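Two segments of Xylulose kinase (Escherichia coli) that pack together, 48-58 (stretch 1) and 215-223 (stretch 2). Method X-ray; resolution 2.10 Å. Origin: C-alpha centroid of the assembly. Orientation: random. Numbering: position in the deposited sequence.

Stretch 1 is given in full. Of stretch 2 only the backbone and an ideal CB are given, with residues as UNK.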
# COMPACT_ATOMS: atom_id res chain seq x y z
N TRP A 48 -16.20 36.21 -9.77
CA TRP A 48 -17.51 35.59 -9.96
C TRP A 48 -18.32 36.38 -10.97
O TRP A 48 -18.95 35.82 -11.84
CB TRP A 48 -18.29 35.50 -8.65
CG TRP A 48 -17.65 34.67 -7.59
CD1 TRP A 48 -16.76 33.67 -7.77
CD2 TRP A 48 -17.88 34.77 -6.18
NE1 TRP A 48 -16.40 33.12 -6.55
CE2 TRP A 48 -17.09 33.79 -5.55
CE3 TRP A 48 -18.68 35.59 -5.38
CZ2 TRP A 48 -17.05 33.61 -4.18
CZ3 TRP A 48 -18.64 35.42 -4.03
CH2 TRP A 48 -17.84 34.45 -3.44
N TRP A 49 -18.30 37.70 -10.84
CA TRP A 49 -19.13 38.51 -11.68
C TRP A 49 -18.60 38.50 -13.10
O TRP A 49 -19.35 38.24 -14.03
CB TRP A 49 -19.23 39.94 -11.18
CG TRP A 49 -19.82 40.84 -12.20
CD1 TRP A 49 -19.16 41.72 -12.97
CD2 TRP A 49 -21.18 40.91 -12.59
NE1 TRP A 49 -20.02 42.37 -13.81
CE2 TRP A 49 -21.28 41.88 -13.60
CE3 TRP A 49 -22.35 40.26 -12.19
CZ2 TRP A 49 -22.47 42.20 -14.20
CZ3 TRP A 49 -23.50 40.58 -12.77
CH2 TRP A 49 -23.57 41.55 -13.76
N GLN A 50 -17.32 38.78 -13.26
CA GLN A 50 -16.73 38.82 -14.58
C GLN A 50 -16.95 37.50 -15.32
O GLN A 50 -17.23 37.49 -16.50
CB GLN A 50 -15.25 39.18 -14.53
CG GLN A 50 -14.95 40.56 -13.94
CD GLN A 50 -15.64 41.69 -14.68
OE1 GLN A 50 -15.92 42.73 -14.11
NE2 GLN A 50 -15.92 41.48 -15.95
N ALA A 51 -16.83 36.40 -14.60
CA ALA A 51 -17.08 35.10 -15.19
C ALA A 51 -18.52 34.94 -15.63
O ALA A 51 -18.78 34.42 -16.70
CB ALA A 51 -16.68 34.00 -14.26
N THR A 52 -19.45 35.37 -14.79
CA THR A 52 -20.87 35.24 -15.09
C THR A 52 -21.26 36.13 -16.26
O THR A 52 -22.03 35.72 -17.12
CB THR A 52 -21.73 35.59 -13.87
OG1 THR A 52 -21.43 34.72 -12.78
CG2 THR A 52 -23.18 35.30 -14.16
N ASP A 53 -20.74 37.35 -16.28
CA ASP A 53 -20.96 38.27 -17.39
C ASP A 53 -20.51 37.69 -18.73
O ASP A 53 -21.29 37.58 -19.65
CB ASP A 53 -20.24 39.59 -17.12
CG ASP A 53 -20.67 40.70 -18.06
OD1 ASP A 53 -19.79 41.42 -18.54
OD2 ASP A 53 -21.85 40.93 -18.36
N ARG A 54 -19.25 37.32 -18.81
CA ARG A 54 -18.70 36.58 -19.93
C ARG A 54 -19.61 35.47 -20.42
O ARG A 54 -19.94 35.40 -21.59
CB ARG A 54 -17.36 36.00 -19.51
CG ARG A 54 -16.47 35.57 -20.64
CD ARG A 54 -15.01 35.49 -20.25
NE ARG A 54 -14.26 34.52 -21.05
CZ ARG A 54 -12.95 34.32 -20.95
NH1 ARG A 54 -12.24 35.03 -20.08
NH2 ARG A 54 -12.35 33.42 -21.71
N ALA A 55 -19.98 34.59 -19.51
CA ALA A 55 -20.78 33.42 -19.85
C ALA A 55 -22.13 33.78 -20.45
O ALA A 55 -22.57 33.16 -21.39
CB ALA A 55 -20.95 32.56 -18.63
N MET A 56 -22.78 34.77 -19.87
CA MET A 56 -24.10 35.16 -20.30
C MET A 56 -24.02 35.86 -21.65
O MET A 56 -24.92 35.78 -22.46
CB MET A 56 -24.75 36.08 -19.28
CG MET A 56 -25.17 35.40 -17.99
SD MET A 56 -26.49 34.22 -18.23
CE MET A 56 -27.78 35.36 -18.55
N LYS A 57 -22.93 36.57 -21.86
CA LYS A 57 -22.68 37.20 -23.14
C LYS A 57 -22.41 36.17 -24.22
O LYS A 57 -22.93 36.26 -25.31
CB LYS A 57 -21.54 38.21 -23.03
CG LYS A 57 -22.00 39.57 -22.57
CD LYS A 57 -20.89 40.44 -22.04
CE LYS A 57 -21.45 41.76 -21.56
NZ LYS A 57 -20.42 42.66 -21.05
N ALA A 58 -21.62 35.16 -23.89
CA ALA A 58 -21.38 34.07 -24.81
C ALA A 58 -22.66 33.30 -25.13
O ALA A 58 -22.90 32.94 -26.27
CB ALA A 58 -20.32 33.17 -24.29
N UNK A 215 -29.30 48.13 -16.38
CA UNK A 215 -27.97 48.10 -16.95
C UNK A 215 -27.53 46.67 -17.22
O UNK A 215 -26.95 46.38 -18.24
CB UNK A 215 -26.98 48.80 -16.02
N UNK A 216 -27.82 45.78 -16.27
CA UNK A 216 -27.50 44.36 -16.41
C UNK A 216 -28.33 43.67 -17.50
O UNK A 216 -27.79 42.99 -18.34
CB UNK A 216 -27.72 43.65 -15.07
N UNK A 217 -29.64 43.87 -17.46
CA UNK A 217 -30.53 43.33 -18.48
C UNK A 217 -30.05 43.72 -19.87
O UNK A 217 -29.86 42.88 -20.72
CB UNK A 217 -31.96 43.82 -18.26
N UNK A 218 -29.82 45.01 -20.07
CA UNK A 218 -29.33 45.51 -21.34
C UNK A 218 -28.02 44.89 -21.80
O UNK A 218 -27.90 44.45 -22.93
CB UNK A 218 -29.16 47.03 -21.25
N UNK A 219 -27.04 44.84 -20.91
CA UNK A 219 -25.77 44.24 -21.22
C UNK A 219 -25.90 42.80 -21.69
O UNK A 219 -25.06 42.33 -22.45
CB UNK A 219 -24.86 44.31 -20.00
N UNK A 220 -26.94 42.11 -21.24
CA UNK A 220 -27.08 40.68 -21.46
C UNK A 220 -28.11 40.37 -22.55
O UNK A 220 -28.35 39.23 -22.89
CB UNK A 220 -27.47 39.99 -20.15
N UNK A 221 -28.71 41.42 -23.09
CA UNK A 221 -29.68 41.30 -24.15
C UNK A 221 -30.96 40.66 -23.68
O UNK A 221 -31.49 39.77 -24.32
CB UNK A 221 -29.09 40.50 -25.31
N UNK A 222 -31.44 41.11 -22.53
CA UNK A 222 -32.69 40.61 -22.02
C UNK A 222 -33.54 41.66 -21.34
O UNK A 222 -33.09 42.76 -21.08
CB UNK A 222 -32.42 39.46 -21.04
N UNK A 223 -34.79 41.30 -21.06
CA UNK A 223 -35.69 42.12 -20.25
C UNK A 223 -35.29 42.17 -18.78
O UNK A 223 -34.57 41.30 -18.32
CB UNK A 223 -37.12 41.59 -20.37

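The helix of stretch 1 approaches the helical part of stretch 2 at an angle of 45°, the axes 10.3 Å apart at their closest, so that side chains must bridge the gap. Position 215 is helical, and its ideal CB has nothing of stretch 1 within 5.5 Å; many residues would serve, polar ones included, and it is Glu215.

At position 216 CA-to-CB points sideways, and the ideal CB lies 4.8 Å from CH2 of Trp49, the tip of a large apolar ring. A medium-sized aliphatic chain would suit this place. Here it is Val216, whose CG2 packs 4.1 Å from Trp49 CH2.

Positions 217 and 218 are helical and out of reach of stretch 1, which therefore sets no demand on them. They are Ala217 and Lys218.

Position 219 points toward stretch 1, its ideal CB 4.5 Å from CE of Lys57 and 4.8 Å from OD2 of Asp53. A small residue fits without disturbing either, although a polar one might also find a partner. The deposited Ala219 leaves room for the lysine chain, whose CE comes within 3.8 Å of Ala219 O.

Position 220 matters most. Its CB points sideways, 4.8 Å from CB of Met56, but a long side chain could turn into the hollow bounded by Trp49, Thr52, Asp53 and Met56. That hollow is mostly apolar, with the carboxylate of Asp53 at one side. Methionine or leucine could fill part of it; a large side chain carrying a donor would also answer the charge. Trp220 does both. With chi1 in the m well, its indole enters as a knob, and NE1 donates a hydrogen bond to Asp53 OD2 (2.8 Å) at the ring edge. The other carboxylate oxygen, Asp53 OD1, takes a salt bridge from Lys57 NZ at 2.9 Å, so the acid serves both partners. Met56 CB lies over the five-membered ring, 3.8 Å from its centroid, in a CH-pi contact. The six-membered rings of Trp49 and Trp220 are nearly parallel but slid apart, with Trp49 CH2 3.8 Å from Trp220 CZ2. In the backbone, one water donates to both Met56 O (2.9 Å) and Trp220 O (2.6 Å).

Position 221 has phi 69°, which favours glycine, and Gly221 closes the helix in a Schellman motif.

Position 222 points toward stretch 1 from farther off, so an apolar chain of some length, such as leucine, methionine or phenylalanine, could reach the methyl of Met56. Met222 manages it, its SD 4.1 Å from Met56 CE. Position 223 is out of reach and tolerant; it is Ala223.

Stretch 2 (215-223) EVAKAWGMA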
# COMPACT_ATOMS: atom_id res chain seq x y z
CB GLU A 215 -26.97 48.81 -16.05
CG GLU A 215 -27.28 50.28 -15.80
CD GLU A 215 -28.33 50.50 -14.73
OE1 GLU A 215 -28.60 49.57 -13.97
OE2 GLU A 215 -28.91 51.61 -14.67
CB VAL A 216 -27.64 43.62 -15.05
CG1 VAL A 216 -27.40 42.16 -15.22
CG2 VAL A 216 -26.69 44.19 -14.03
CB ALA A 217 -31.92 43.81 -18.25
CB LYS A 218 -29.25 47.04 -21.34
CG LYS A 218 -28.91 47.62 -22.70
CD LYS A 218 -28.01 48.83 -22.57
CE LYS A 218 -27.68 49.41 -23.92
NZ LYS A 218 -28.63 50.51 -24.27
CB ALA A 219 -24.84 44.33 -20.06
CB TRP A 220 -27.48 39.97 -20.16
CG TRP A 220 -26.36 39.79 -19.16
CD1 TRP A 220 -25.05 40.07 -19.33
CD2 TRP A 220 -26.49 39.27 -17.83
NE1 TRP A 220 -24.34 39.76 -18.20
CE2 TRP A 220 -25.21 39.28 -17.26
CE3 TRP A 220 -27.55 38.81 -17.07
CZ2 TRP A 220 -24.97 38.83 -15.97
CZ3 TRP A 220 -27.31 38.37 -15.80
CH2 TRP A 220 -26.04 38.38 -15.26
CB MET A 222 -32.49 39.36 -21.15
CG MET A 222 -31.56 39.52 -19.97
SD MET A 222 -30.72 37.99 -19.51
CE MET A 222 -32.12 37.08 -18.91
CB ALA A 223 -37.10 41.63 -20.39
O HOH W 1 -26.13 38.07 -23.68
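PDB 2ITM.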